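Local coordinates for protein Myo-inositol dehydrogenase (Corynebacterium glutamicum, PDB 3EUW) that probably oxidises myo-inositol at its 2-hydroxyl with NAD+ as an inositol 2-dehydrogenase, a tetrameric oxidoreductase of the Gfo/Idh/MocA family, at residues Arg183-Asn188 against Leu241-Ser246; Leu314-Ala319 against Val330-Ala335; Tyr235-Arg240 against Leu279-Ala284. One frame throughout, in Å; residues are numbered along the deposited sequence.

Interaction 1. Residues Arg183-Asn188 against Leu241-Ser246; sequences RFFVPN and LEAFGS
Phe185, the last residue of helix 169-185, sets its ring against Leu241 and Ala243 of strand 238-245, a worked example of how a helix covers one side of the large mixed sheet in a Gfo/Idh/MocA C-terminal domain. The contact across the two segments is purely apolar. CE2 of Phe185 lies 4.1 Å from the CD1 methyl of Leu241, and CE1, on the other side of CZ, is 4.5 Å from CB of Ala243, so one ring spans two alternate residues of the strand. With CG anti to the backbone N (chi1 -177°), Leu241 brings CD1 to the ring, the two side chains lying oblique to each other. Leu149 on the adjoining strand and Ile134, Asn135 and Val138 of helix 129-139 also pack against the Phe185 ring. Glu242 and Phe244, between and beyond these positions, instead meet a second subunit: Glu242 forms salt bridges with Arg154 and Arg240 of that neighbour.

No hydrogen bond crosses between the two segments; one within 183-188 closes the helix exit. There the chain leaves helical geometry at Val186, and Arg183 NE donates to the carbonyl O of Pro187 at 3.1 Å, in the carbonyl plane on a lone pair, with an N-H...O angle of 153°.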
ATOM      1  N   ARG A 183      24.270 -12.653  -7.673  1.00 13.69           N
ATOM      2  CA  ARG A 183      25.673 -12.251  -7.796  1.00 14.96           C
ATOM      3  C   ARG A 183      25.823 -10.749  -7.994  1.00 13.70           C
ATOM      4  O   ARG A 183      26.861 -10.177  -7.669  1.00 15.14           O
ATOM      5  CB  ARG A 183      26.366 -13.003  -8.944  1.00 15.31           C
ATOM      6  CG  ARG A 183      26.654 -14.459  -8.616  1.00 13.23           C
ATOM      7  CD  ARG A 183      27.689 -15.072  -9.557  1.00 15.65           C
ATOM      8  NE  ARG A 183      28.952 -14.343  -9.489  1.00 16.54           N
ATOM      9  CZ  ARG A 183      29.409 -13.533 -10.435  1.00 16.21           C
ATOM     10  NH1 ARG A 183      28.710 -13.344 -11.550  1.00 14.26           N
ATOM     11  NH2 ARG A 183      30.555 -12.892 -10.249  1.00 15.18           N
ATOM     12  N   PHE A 184      24.784 -10.115  -8.525  1.00 13.48           N
ATOM     13  CA  PHE A 184      24.789  -8.675  -8.741  1.00 11.31           C
ATOM     14  C   PHE A 184      24.958  -8.023  -7.373  1.00 13.18           C
ATOM     15  O   PHE A 184      25.607  -6.980  -7.241  1.00 14.94           O
ATOM     16  CB  PHE A 184      23.463  -8.254  -9.389  1.00 12.83           C
ATOM     17  CG  PHE A 184      23.375  -6.792  -9.759  1.00 15.85           C
ATOM     18  CD1 PHE A 184      24.523  -6.034  -9.996  1.00 14.55           C
ATOM     19  CD2 PHE A 184      22.132  -6.194  -9.969  1.00 15.71           C
ATOM     20  CE1 PHE A 184      24.431  -4.711 -10.438  1.00 13.12           C
ATOM     21  CE2 PHE A 184      22.033  -4.868 -10.414  1.00 14.64           C
ATOM     22  CZ  PHE A 184      23.188  -4.130 -10.650  1.00 14.59           C
ATOM     23  N   PHE A 185      24.381  -8.663  -6.359  1.00 11.13           N
ATOM     24  CA  PHE A 185      24.437  -8.170  -4.989  1.00 12.54           C
ATOM     25  C   PHE A 185      25.612  -8.742  -4.204  1.00 14.26           C
ATOM     26  O   PHE A 185      26.284  -8.019  -3.472  1.00 13.11           O
ATOM     27  CB  PHE A 185      23.129  -8.493  -4.243  1.00 10.51           C
ATOM     28  CG  PHE A 185      22.027  -7.492  -4.489  1.00 13.12           C
ATOM     29  CD1 PHE A 185      21.838  -6.410  -3.641  1.00 10.22           C
ATOM     30  CD2 PHE A 185      21.205  -7.612  -5.606  1.00 10.95           C
ATOM     31  CE1 PHE A 185      20.840  -5.461  -3.910  1.00 11.32           C
ATOM     32  CE2 PHE A 185      20.216  -6.668  -5.874  1.00 11.59           C
ATOM     33  CZ  PHE A 185      20.033  -5.595  -5.028  1.00  9.05           C
ATOM     34  N   VAL A 186      25.842 -10.043  -4.356  1.00 14.43           N
ATOM     35  CA  VAL A 186      26.914 -10.742  -3.653  1.00 16.56           C
ATOM     36  C   VAL A 186      27.662 -11.588  -4.680  1.00 17.33           C
ATOM     37  O   VAL A 186      27.324 -12.750  -4.906  1.00 18.51           O
ATOM     38  CB  VAL A 186      26.340 -11.663  -2.560  1.00 18.37           C
ATOM     39  CG1 VAL A 186      27.467 -12.324  -1.782  1.00 15.52           C
ATOM     40  CG2 VAL A 186      25.427 -10.856  -1.630  1.00 17.86           C
ATOM     41  N   PRO A 187      28.694 -11.004  -5.310  1.00 17.81           N
ATOM     42  CA  PRO A 187      29.527 -11.640  -6.334  1.00 19.33           C
ATOM     43  C   PRO A 187      30.134 -12.972  -5.935  1.00 19.64           C
ATOM     44  O   PRO A 187      30.202 -13.901  -6.738  1.00 22.68           O
ATOM     45  CB  PRO A 187      30.616 -10.595  -6.603  1.00 20.71           C
ATOM     46  CG  PRO A 187      29.972  -9.307  -6.217  1.00 18.50           C
ATOM     47  CD  PRO A 187      29.208  -9.665  -4.982  1.00 16.13           C
ATOM     48  N   ASN A 188      30.572 -13.057  -4.688  1.00 22.34           N
ATOM     49  CA  ASN A 188      31.228 -14.252  -4.186  1.00 22.31           C
ATOM     50  C   ASN A 188      30.341 -15.243  -3.436  1.00 20.75           C
ATOM     51  O   ASN A 188      30.103 -15.103  -2.235  1.00 19.77           O
ATOM     52  CB  ASN A 188      32.393 -13.818  -3.302  1.00 27.10           C
ATOM     53  CG  ASN A 188      33.256 -12.763  -3.974  1.00 34.49           C
ATOM     54  OD1 ASN A 188      33.852 -11.908  -3.309  1.00 38.36           O
ATOM     55  ND2 ASN A 188      33.330 -12.820  -5.306  1.00 37.01           N
ATOM     56  N   LEU A 241      11.772  -8.663  -4.906  1.00 14.26           N
ATOM     57  CA  LEU A 241      13.114  -8.772  -4.379  1.00 14.85           C
ATOM     58  C   LEU A 241      13.200  -7.970  -3.093  1.00 15.51           C
ATOM     59  O   LEU A 241      12.705  -6.845  -3.012  1.00 15.24           O
ATOM     60  CB  LEU A 241      14.134  -8.255  -5.396  1.00 16.55           C
ATOM     61  CG  LEU A 241      15.601  -8.384  -4.974  1.00 18.98           C
ATOM     62  CD1 LEU A 241      16.488  -8.446  -6.207  1.00 20.65           C
ATOM     63  CD2 LEU A 241      15.990  -7.228  -4.077  1.00 17.90           C
ATOM     64  N   GLU A 242      13.843  -8.557  -2.097  1.00 13.68           N
ATOM     65  CA  GLU A 242      13.995  -7.917  -0.808  1.00 13.92           C
ATOM     66  C   GLU A 242      15.446  -8.032  -0.342  1.00 13.76           C
ATOM     67  O   GLU A 242      16.010  -9.126  -0.325  1.00 14.57           O
ATOM     68  CB  GLU A 242      13.061  -8.606   0.192  1.00 15.86           C
ATOM     69  CG  GLU A 242      13.144  -8.104   1.613  1.00 16.63           C
ATOM     70  CD  GLU A 242      12.331  -8.961   2.584  1.00 18.10           C
ATOM     71  OE1 GLU A 242      11.216  -9.401   2.229  1.00 19.56           O
ATOM     72  OE2 GLU A 242      12.802  -9.190   3.708  1.00 18.50           O
ATOM     73  N   ALA A 243      16.045  -6.903   0.016  1.00 10.48           N
ATOM     74  CA  ALA A 243      17.409  -6.874   0.534  1.00 10.98           C
ATOM     75  C   ALA A 243      17.328  -6.422   1.999  1.00 12.31           C
ATOM     76  O   ALA A 243      16.839  -5.330   2.305  1.00 12.98           O
ATOM     77  CB  ALA A 243      18.265  -5.904  -0.267  1.00  9.15           C
ATOM     78  N   PHE A 244      17.788  -7.271   2.905  1.00 11.72           N
ATOM     79  CA  PHE A 244      17.748  -6.944   4.326  1.00 13.01           C
ATOM     80  C   PHE A 244      19.164  -6.761   4.861  1.00 14.24           C
ATOM     81  O   PHE A 244      20.021  -7.631   4.676  1.00 12.48           O
ATOM     82  CB  PHE A 244      17.053  -8.066   5.107  1.00 13.34           C
ATOM     83  CG  PHE A 244      17.053  -7.858   6.598  1.00 15.14           C
ATOM     84  CD1 PHE A 244      16.118  -7.015   7.198  1.00 15.92           C
ATOM     85  CD2 PHE A 244      17.998  -8.484   7.404  1.00 15.63           C
ATOM     86  CE1 PHE A 244      16.125  -6.801   8.581  1.00 16.19           C
ATOM     87  CE2 PHE A 244      18.008  -8.268   8.798  1.00 15.98           C
ATOM     88  CZ  PHE A 244      17.067  -7.425   9.378  1.00 14.06           C
ATOM     89  N   GLY A 245      19.399  -5.635   5.531  1.00 13.47           N
ATOM     90  CA  GLY A 245      20.714  -5.369   6.070  1.00 14.53           C
ATOM     91  C   GLY A 245      20.707  -4.998   7.539  1.00 17.35           C
ATOM     92  O   GLY A 245      19.653  -4.941   8.171  1.00 16.47           O
ATOM     93  N   SER A 246      21.895  -4.732   8.077  1.00 17.67           N
ATOM     94  CA  SER A 246      22.038  -4.379   9.482  1.00 18.96           C
ATOM     95  C   SER A 246      21.304  -3.092   9.873  1.00 20.35           C
ATOM     96  O   SER A 246      20.988  -2.905  11.035  1.00 19.63           O
ATOM     97  CB  SER A 246      23.523  -4.259   9.840  1.00 19.91           C
ATOM     98  OG  SER A 246      24.194  -3.350   8.979  1.00 20.10           O
TER

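Interaction 2. Residues Leu314-Ala319 against Val330-Ala335; sequences LELANA and VTLNPA
No ring, amide or other flat side chain takes part where Leu316 and Ala319 meet Val330 and Leu332; the one flat group involved is the backbone carbonyl of Ala319, whose O lies 3.8 Å from CG2 of Val330. Everything else is methyl against methyl. CD2 of Leu316 comes within 3.5 Å of CD1 of Leu332, a tight approach, with the two leucine side chains crossing at about a right angle. The second branch of Leu332 turns to the next turn of the helix, its CD2 standing 3.9 Å from CB of Ala319, so the forked end of this one residue touches two helical positions. CB of Ala319 is also 4.2 Å from CG1 of Val330. Val330 divides its methyls accordingly: CG1, trans to the backbone N (chi1 173°), goes to the alanine CB, and CG2 to the carbonyl O of Ala319. At this small residue the backbones come closest, with the CA atoms of Ala319 and Val330 6.4 Å apart.

After helix 307-326 the chain thus doubles back to add strand 330-331 to the edge of the mixed sheet, where Val330 and Leu332 form backbone hydrogen bonds with Val192 and Val190. Val192 of strand 189-197 touches both Leu316 and Ala319, and Ile189 touches Leu332, while Leu179 of helix 169-185 packs on Leu316.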
ATOM      1  N   LEU A 314      25.583 -20.104 -14.978  1.00 13.56           N
ATOM      2  CA  LEU A 314      25.265 -21.472 -15.381  1.00 14.11           C
ATOM      3  C   LEU A 314      25.834 -22.451 -14.368  1.00 13.80           C
ATOM      4  O   LEU A 314      25.185 -23.437 -14.007  1.00 14.98           O
ATOM      5  CB  LEU A 314      25.818 -21.780 -16.784  1.00 13.17           C
ATOM      6  CG  LEU A 314      25.648 -23.235 -17.254  1.00 16.65           C
ATOM      7  CD1 LEU A 314      24.152 -23.578 -17.292  1.00 17.33           C
ATOM      8  CD2 LEU A 314      26.278 -23.446 -18.645  1.00 13.08           C
ATOM      9  N   GLU A 315      27.046 -22.183 -13.899  1.00 14.51           N
ATOM     10  CA  GLU A 315      27.664 -23.064 -12.906  1.00 16.26           C
ATOM     11  C   GLU A 315      26.819 -23.120 -11.631  1.00 15.18           C
ATOM     12  O   GLU A 315      26.689 -24.178 -11.017  1.00 16.52           O
ATOM     13  CB  GLU A 315      29.093 -22.601 -12.567  1.00 16.88           C
ATOM     14  CG  GLU A 315      30.074 -22.669 -13.734  1.00 18.66           C
ATOM     15  CD  GLU A 315      31.458 -22.111 -13.390  1.00 23.56           C
ATOM     16  OE1 GLU A 315      31.551 -21.033 -12.768  1.00 26.14           O
ATOM     17  OE2 GLU A 315      32.466 -22.743 -13.755  1.00 25.28           O
ATOM     18  N   LEU A 316      26.255 -21.986 -11.228  1.00 14.35           N
ATOM     19  CA  LEU A 316      25.421 -21.942 -10.033  1.00 14.39           C
ATOM     20  C   LEU A 316      24.164 -22.757 -10.316  1.00 14.56           C
ATOM     21  O   LEU A 316      23.701 -23.527  -9.471  1.00 14.13           O
ATOM     22  CB  LEU A 316      25.040 -20.499  -9.675  1.00 14.37           C
ATOM     23  CG  LEU A 316      26.129 -19.568  -9.120  1.00 16.46           C
ATOM     24  CD1 LEU A 316      25.516 -18.202  -8.788  1.00 17.25           C
ATOM     25  CD2 LEU A 316      26.753 -20.169  -7.868  1.00 16.40           C
ATOM     26  N   ALA A 317      23.610 -22.598 -11.516  1.00 13.64           N
ATOM     27  CA  ALA A 317      22.412 -23.357 -11.860  1.00 13.26           C
ATOM     28  C   ALA A 317      22.744 -24.857 -11.824  1.00 13.63           C
ATOM     29  O   ALA A 317      21.951 -25.661 -11.335  1.00 14.18           O
ATOM     30  CB  ALA A 317      21.888 -22.947 -13.237  1.00  8.62           C
ATOM     31  N   ASN A 318      23.918 -25.236 -12.324  1.00 12.34           N
ATOM     32  CA  ASN A 318      24.287 -26.652 -12.304  1.00 14.23           C
ATOM     33  C   ASN A 318      24.456 -27.114 -10.861  1.00 14.19           C
ATOM     34  O   ASN A 318      24.064 -28.231 -10.508  1.00 13.42           O
ATOM     35  CB  ASN A 318      25.573 -26.909 -13.104  1.00 13.27           C
ATOM     36  CG  ASN A 318      25.357 -26.780 -14.604  1.00 12.94           C
ATOM     37  OD1 ASN A 318      24.239 -26.928 -15.084  1.00 14.25           O
ATOM     38  ND2 ASN A 318      26.430 -26.527 -15.348  1.00 14.24           N
ATOM     39  N   ALA A 319      25.018 -26.251 -10.016  1.00 12.41           N
ATOM     40  CA  ALA A 319      25.200 -26.609  -8.619  1.00 11.49           C
ATOM     41  C   ALA A 319      23.834 -26.801  -7.972  1.00 11.14           C
ATOM     42  O   ALA A 319      23.662 -27.700  -7.140  1.00 12.02           O
ATOM     43  CB  ALA A 319      25.993 -25.538  -7.881  1.00  6.42           C
ATOM     44  N   VAL A 330      26.097 -27.894  -1.785  1.00 18.95           N
ATOM     45  CA  VAL A 330      27.216 -28.046  -2.710  1.00 20.19           C
ATOM     46  C   VAL A 330      28.233 -26.915  -2.537  1.00 21.83           C
ATOM     47  O   VAL A 330      27.880 -25.741  -2.600  1.00 20.48           O
ATOM     48  CB  VAL A 330      26.720 -28.055  -4.195  1.00 20.01           C
ATOM     49  CG1 VAL A 330      27.910 -28.029  -5.160  1.00 18.71           C
ATOM     50  CG2 VAL A 330      25.876 -29.288  -4.461  1.00 17.93           C
ATOM     51  N   THR A 331      29.490 -27.279  -2.307  1.00 25.00           N
ATOM     52  CA  THR A 331      30.566 -26.298  -2.152  1.00 28.91           C
ATOM     53  C   THR A 331      31.180 -26.041  -3.526  1.00 31.71           C
ATOM     54  O   THR A 331      31.732 -26.941  -4.153  1.00 32.69           O
ATOM     55  CB  THR A 331      31.664 -26.815  -1.197  1.00 29.46           C
ATOM     56  OG1 THR A 331      31.121 -26.965   0.119  1.00 29.49           O
ATOM     57  CG2 THR A 331      32.826 -25.837  -1.144  1.00 29.78           C
ATOM     58  N   LEU A 332      31.068 -24.807  -3.993  1.00 35.83           N
ATOM     59  CA  LEU A 332      31.580 -24.419  -5.300  1.00 41.39           C
ATOM     60  C   LEU A 332      33.081 -24.586  -5.493  1.00 46.59           C
ATOM     61  O   LEU A 332      33.525 -25.063  -6.536  1.00 46.69           O
ATOM     62  CB  LEU A 332      31.189 -22.974  -5.585  1.00 39.67           C
ATOM     63  CG  LEU A 332      29.682 -22.760  -5.697  1.00 36.72           C
ATOM     64  CD1 LEU A 332      29.374 -21.279  -5.774  1.00 37.99           C
ATOM     65  CD2 LEU A 332      29.170 -23.485  -6.927  1.00 37.26           C
ATOM     66  N   ASN A 333      33.865 -24.194  -4.496  1.00 52.51           N
ATOM     67  CA  ASN A 333      35.316 -24.311  -4.599  1.00 58.73           C
ATOM     68  C   ASN A 333      35.908 -25.105  -3.433  1.00 62.35           C
ATOM     69  O   ASN A 333      36.104 -24.568  -2.339  1.00 62.22           O
ATOM     70  CB  ASN A 333      35.955 -22.920  -4.662  1.00 60.26           C
ATOM     71  CG  ASN A 333      35.471 -22.109  -5.852  1.00 62.23           C
ATOM     72  OD1 ASN A 333      35.590 -22.538  -7.002  1.00 62.84           O
ATOM     73  ND2 ASN A 333      34.923 -20.929  -5.581  1.00 63.61           N
ATOM     74  N   PRO A 334      36.202 -26.398  -3.661  1.00 65.56           N
ATOM     75  CA  PRO A 334      36.775 -27.334  -2.682  1.00 67.80           C
ATOM     76  C   PRO A 334      38.038 -26.828  -1.971  1.00 69.84           C
ATOM     77  O   PRO A 334      38.537 -25.737  -2.265  1.00 70.21           O
ATOM     78  CB  PRO A 334      37.047 -28.579  -3.524  1.00 67.77           C
ATOM     79  CG  PRO A 334      35.922 -28.541  -4.526  1.00 66.95           C
ATOM     80  CD  PRO A 334      35.921 -27.087  -4.937  1.00 66.06           C
ATOM     81  N   ALA A 335      38.549 -27.635  -1.040  1.00 71.07           N
ATOM     82  CA  ALA A 335      39.749 -27.286  -0.277  1.00 72.19           C
ATOM     83  C   ALA A 335      40.993 -28.024  -0.779  1.00 72.71           C
ATOM     84  O   ALA A 335      41.951 -27.342  -1.210  1.00 72.92           O
ATOM     85  CB  ALA A 335      39.527 -27.585   1.206  1.00 71.60           C
TER

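Interaction 3. Residues Tyr235-Arg240 against Leu279-Ala284; sequences YGYDQR and LERYDA
Tyr237 and Gln239 meet Arg281 and Tyr282 in a buried cluster that joins the start of strand 238-245, in the C-terminal-domain sheet, to the junction of helices 278-281 and 283-299. The two tyrosines approach at about a right angle, CE2 of Tyr237 lying 3.8 Å from CE2 of Tyr282. Arg281 brings its CB to the edge of the Tyr237 ring, close to the ring plane. Gln239 links both aromatics: its CD sits 3.5 Å above one face of Tyr237, offset toward the rim, and the amide end reaches the edge of Tyr282 beside the hydroxyl, its plane turned 79° from the ring.

CG of Arg281, anti to the backbone N (chi1 172°), lies over the centre of the Tyr282 ring, 3.8 Å above it; the bend at chi2 (58°) then turns the rest of the chain. The guanidinium edge reaches the strand through water 1, which accepts from Arg281 NH2 at 2.9 Å and donates to the carbonyl O of Gln239 at 2.7 Å. Asp128 holds NH1 of Arg281 in a salt bridge, and Phe131 packs against both Arg281 and Tyr282.

Behind the strand, Arg240 grips Asp238 side-on, NE to OD1 and NH2 to OD2, each oxygen using its syn lone pair. Tyr235 OH donates to OD2 from above the carboxylate plane at 2.6 Å, and Arg154 of the same chain adds a salt bridge to OD2.

Chemically, the contact carries no ion pair between its two segments. Buried charge is answered by partners to the side, Asp128 for Arg281 and two arginines for Asp238, whose carboxylate they would be expected to keep ionised, while water carries the hydrogen bonding from guanidinium to strand backbone.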
ATOM      1  N   TYR A 235      -1.933 -14.382 -10.605  1.00 13.73           N
ATOM      2  CA  TYR A 235      -2.064 -12.934 -10.709  1.00 11.60           C
ATOM      3  C   TYR A 235      -1.062 -12.213 -11.610  1.00 12.19           C
ATOM      4  O   TYR A 235      -1.048 -10.986 -11.652  1.00 12.00           O
ATOM      5  CB  TYR A 235      -2.036 -12.329  -9.307  1.00  9.63           C
ATOM      6  CG  TYR A 235      -0.876 -12.816  -8.461  1.00 11.02           C
ATOM      7  CD1 TYR A 235       0.391 -12.224  -8.562  1.00  9.87           C
ATOM      8  CD2 TYR A 235      -1.040 -13.881  -7.574  1.00 11.21           C
ATOM      9  CE1 TYR A 235       1.471 -12.688  -7.796  1.00 11.30           C
ATOM     10  CE2 TYR A 235       0.025 -14.354  -6.798  1.00 12.59           C
ATOM     11  CZ  TYR A 235       1.277 -13.756  -6.917  1.00 12.87           C
ATOM     12  OH  TYR A 235       2.316 -14.244  -6.164  1.00 10.15           O
ATOM     13  N   GLY A 236      -0.238 -12.967 -12.332  1.00 11.62           N
ATOM     14  CA  GLY A 236       0.728 -12.341 -13.217  1.00 11.29           C
ATOM     15  C   GLY A 236       2.150 -12.846 -13.075  1.00 13.06           C
ATOM     16  O   GLY A 236       2.381 -13.950 -12.588  1.00 14.62           O
ATOM     17  N   TYR A 237       3.101 -12.017 -13.499  1.00 14.50           N
ATOM     18  CA  TYR A 237       4.528 -12.335 -13.469  1.00 14.11           C
ATOM     19  C   TYR A 237       5.162 -11.780 -12.183  1.00 14.33           C
ATOM     20  O   TYR A 237       5.635 -10.646 -12.144  1.00 13.09           O
ATOM     21  CB  TYR A 237       5.175 -11.728 -14.717  1.00 14.10           C
ATOM     22  CG  TYR A 237       6.625 -12.080 -14.969  1.00 15.68           C
ATOM     23  CD1 TYR A 237       7.138 -13.331 -14.624  1.00 17.00           C
ATOM     24  CD2 TYR A 237       7.464 -11.188 -15.638  1.00 17.96           C
ATOM     25  CE1 TYR A 237       8.447 -13.688 -14.946  1.00 19.22           C
ATOM     26  CE2 TYR A 237       8.777 -11.534 -15.964  1.00 17.54           C
ATOM     27  CZ  TYR A 237       9.259 -12.784 -15.616  1.00 18.76           C
ATOM     28  OH  TYR A 237      10.543 -13.131 -15.948  1.00 19.49           O
ATOM     29  N   ASP A 238       5.166 -12.608 -11.142  1.00 14.48           N
ATOM     30  CA  ASP A 238       5.675 -12.234  -9.818  1.00 11.74           C
ATOM     31  C   ASP A 238       7.189 -12.053  -9.807  1.00 11.85           C
ATOM     32  O   ASP A 238       7.933 -13.012  -9.977  1.00 12.21           O
ATOM     33  CB  ASP A 238       5.251 -13.302  -8.803  1.00 12.65           C
ATOM     34  CG  ASP A 238       5.287 -12.806  -7.366  1.00 15.41           C
ATOM     35  OD1 ASP A 238       5.771 -11.679  -7.126  1.00 17.05           O
ATOM     36  OD2 ASP A 238       4.834 -13.556  -6.476  1.00 17.27           O
ATOM     37  N   GLN A 239       7.642 -10.821  -9.604  1.00 10.07           N
ATOM     38  CA  GLN A 239       9.073 -10.531  -9.594  1.00  9.77           C
ATOM     39  C   GLN A 239       9.418  -9.623  -8.429  1.00 10.96           C
ATOM     40  O   GLN A 239       9.618  -8.423  -8.616  1.00 11.58           O
ATOM     41  CB  GLN A 239       9.482  -9.830 -10.896  1.00  7.71           C
ATOM     42  CG  GLN A 239       9.235 -10.626 -12.175  1.00 11.63           C
ATOM     43  CD  GLN A 239      10.240 -11.746 -12.378  1.00 14.62           C
ATOM     44  OE1 GLN A 239       9.994 -12.895 -12.009  1.00 17.79           O
ATOM     45  NE2 GLN A 239      11.390 -11.410 -12.954  1.00 13.56           N
ATOM     46  N   ARG A 240       9.488 -10.189  -7.231  1.00 10.16           N
ATOM     47  CA  ARG A 240       9.796  -9.408  -6.052  1.00 11.19           C
ATOM     48  C   ARG A 240      11.210  -9.663  -5.566  1.00 14.15           C
ATOM     49  O   ARG A 240      11.782 -10.738  -5.790  1.00 15.65           O
ATOM     50  CB  ARG A 240       8.790  -9.718  -4.940  1.00  9.55           C
ATOM     51  CG  ARG A 240       7.404  -9.129  -5.176  1.00 10.34           C
ATOM     52  CD  ARG A 240       6.430  -9.586  -4.093  1.00  8.19           C
ATOM     53  NE  ARG A 240       6.034 -10.976  -4.279  1.00  7.93           N
ATOM     54  CZ  ARG A 240       5.815 -11.843  -3.290  1.00 10.69           C
ATOM     55  NH1 ARG A 240       5.975 -11.464  -2.027  1.00 10.87           N
ATOM     56  NH2 ARG A 240       5.403 -13.080  -3.561  1.00  9.96           N
ATOM     57  N   LEU A 279       8.115  -9.027 -21.372  1.00 29.14           N
ATOM     58  CA  LEU A 279       8.409  -7.891 -22.241  1.00 29.81           C
ATOM     59  C   LEU A 279       7.806  -6.602 -21.700  1.00 28.83           C
ATOM     60  O   LEU A 279       8.369  -5.528 -21.876  1.00 29.30           O
ATOM     61  CB  LEU A 279       7.905  -8.165 -23.666  1.00 33.34           C
ATOM     62  CG  LEU A 279       6.399  -8.123 -23.949  1.00 36.82           C
ATOM     63  CD1 LEU A 279       5.988  -6.684 -24.240  1.00 36.61           C
ATOM     64  CD2 LEU A 279       6.060  -9.011 -25.148  1.00 38.03           C
ATOM     65  N   GLU A 280       6.666  -6.709 -21.029  1.00 26.81           N
ATOM     66  CA  GLU A 280       6.020  -5.533 -20.464  1.00 25.14           C
ATOM     67  C   GLU A 280       6.641  -5.127 -19.131  1.00 23.24           C
ATOM     68  O   GLU A 280       6.892  -3.945 -18.879  1.00 24.89           O
ATOM     69  CB  GLU A 280       4.531  -5.790 -20.236  1.00 27.69           C
ATOM     70  CG  GLU A 280       3.717  -6.114 -21.465  1.00 32.18           C
ATOM     71  CD  GLU A 280       2.234  -6.217 -21.134  1.00 36.92           C
ATOM     72  OE1 GLU A 280       1.868  -7.073 -20.290  1.00 36.44           O
ATOM     73  OE2 GLU A 280       1.438  -5.438 -21.705  1.00 38.15           O
ATOM     74  N   ARG A 281       6.862  -6.107 -18.265  1.00 19.04           N
ATOM     75  CA  ARG A 281       7.440  -5.834 -16.958  1.00 16.73           C
ATOM     76  C   ARG A 281       8.813  -5.206 -17.110  1.00 16.39           C
ATOM     77  O   ARG A 281       9.157  -4.275 -16.395  1.00 13.97           O
ATOM     78  CB  ARG A 281       7.558  -7.127 -16.143  1.00 13.75           C
ATOM     79  CG  ARG A 281       8.332  -6.955 -14.838  1.00 12.44           C
ATOM     80  CD  ARG A 281       7.696  -5.899 -13.928  1.00  8.44           C
ATOM     81  NE  ARG A 281       8.517  -5.653 -12.753  1.00 10.62           N
ATOM     82  CZ  ARG A 281       9.672  -4.992 -12.765  1.00 13.13           C
ATOM     83  NH1 ARG A 281      10.157  -4.491 -13.897  1.00 12.02           N
ATOM     84  NH2 ARG A 281      10.355  -4.839 -11.644  1.00 12.09           N
ATOM     85  N   TYR A 282       9.586  -5.705 -18.068  1.00 17.61           N
ATOM     86  CA  TYR A 282      10.932  -5.211 -18.270  1.00 18.24           C
ATOM     87  C   TYR A 282      11.155  -4.271 -19.447  1.00 19.07           C
ATOM     88  O   TYR A 282      12.258  -4.190 -19.984  1.00 20.93           O
ATOM     89  CB  TYR A 282      11.893  -6.405 -18.333  1.00 16.10           C
ATOM     90  CG  TYR A 282      11.991  -7.089 -16.990  1.00 14.78           C
ATOM     91  CD1 TYR A 282      12.381  -6.372 -15.859  1.00 13.76           C
ATOM     92  CD2 TYR A 282      11.638  -8.432 -16.832  1.00 14.57           C
ATOM     93  CE1 TYR A 282      12.414  -6.965 -14.604  1.00 15.00           C
ATOM     94  CE2 TYR A 282      11.669  -9.042 -15.578  1.00 13.51           C
ATOM     95  CZ  TYR A 282      12.057  -8.302 -14.469  1.00 14.45           C
ATOM     96  OH  TYR A 282      12.077  -8.896 -13.233  1.00 15.26           O
ATOM     97  N   ASP A 283      10.117  -3.532 -19.819  1.00 19.98           N
ATOM     98  CA  ASP A 283      10.233  -2.602 -20.930  1.00 21.61           C
ATOM     99  C   ASP A 283      11.417  -1.667 -20.698  1.00 20.28           C
ATOM    100  O   ASP A 283      12.336  -1.604 -21.511  1.00 19.88           O
ATOM    101  CB  ASP A 283       8.947  -1.788 -21.094  1.00 21.43           C
ATOM    102  CG  ASP A 283       8.981  -0.898 -22.320  1.00 23.17           C
ATOM    103  OD1 ASP A 283       8.166  -1.115 -23.244  1.00 26.52           O
ATOM    104  OD2 ASP A 283       9.832   0.011 -22.367  1.00 23.74           O
ATOM    105  N   ALA A 284      11.403  -0.951 -19.580  1.00 19.59           N
ATOM    106  CA  ALA A 284      12.491  -0.029 -19.271  1.00 18.38           C
ATOM    107  C   ALA A 284      13.846  -0.732 -19.201  1.00 18.28           C
ATOM    108  O   ALA A 284      14.852  -0.209 -19.687  1.00 19.03           O
ATOM    109  CB  ALA A 284      12.208   0.697 -17.951  1.00 16.71           C
TER
HETATM  110  O   HOH W   1       8.780  -6.014  -9.576  1.00 16.80           O

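Overall arrangement
All three contacts gather around the large mixed sheet of the chain. Interactions 1 and 3 share strand 238-245, their segments adjoining at residues 240 and 241, and their centres lie about 20 Å apart; both also touch the second subunit, so the strand links helix packing within the chain to tetramer assembly. Interaction 2, about 19 Å from interaction 1 between centres, reaches the opposite end of the sheet and meets interaction 1 where Arg183 CD lies 3.9 Å from Leu316 CD1. Interactions 2 and 3 are about 29 Å apart between centres. Along the chain interactions 1 and 3 alternate their segments, and interaction 2 follows, returning the C-terminal end to the sheet.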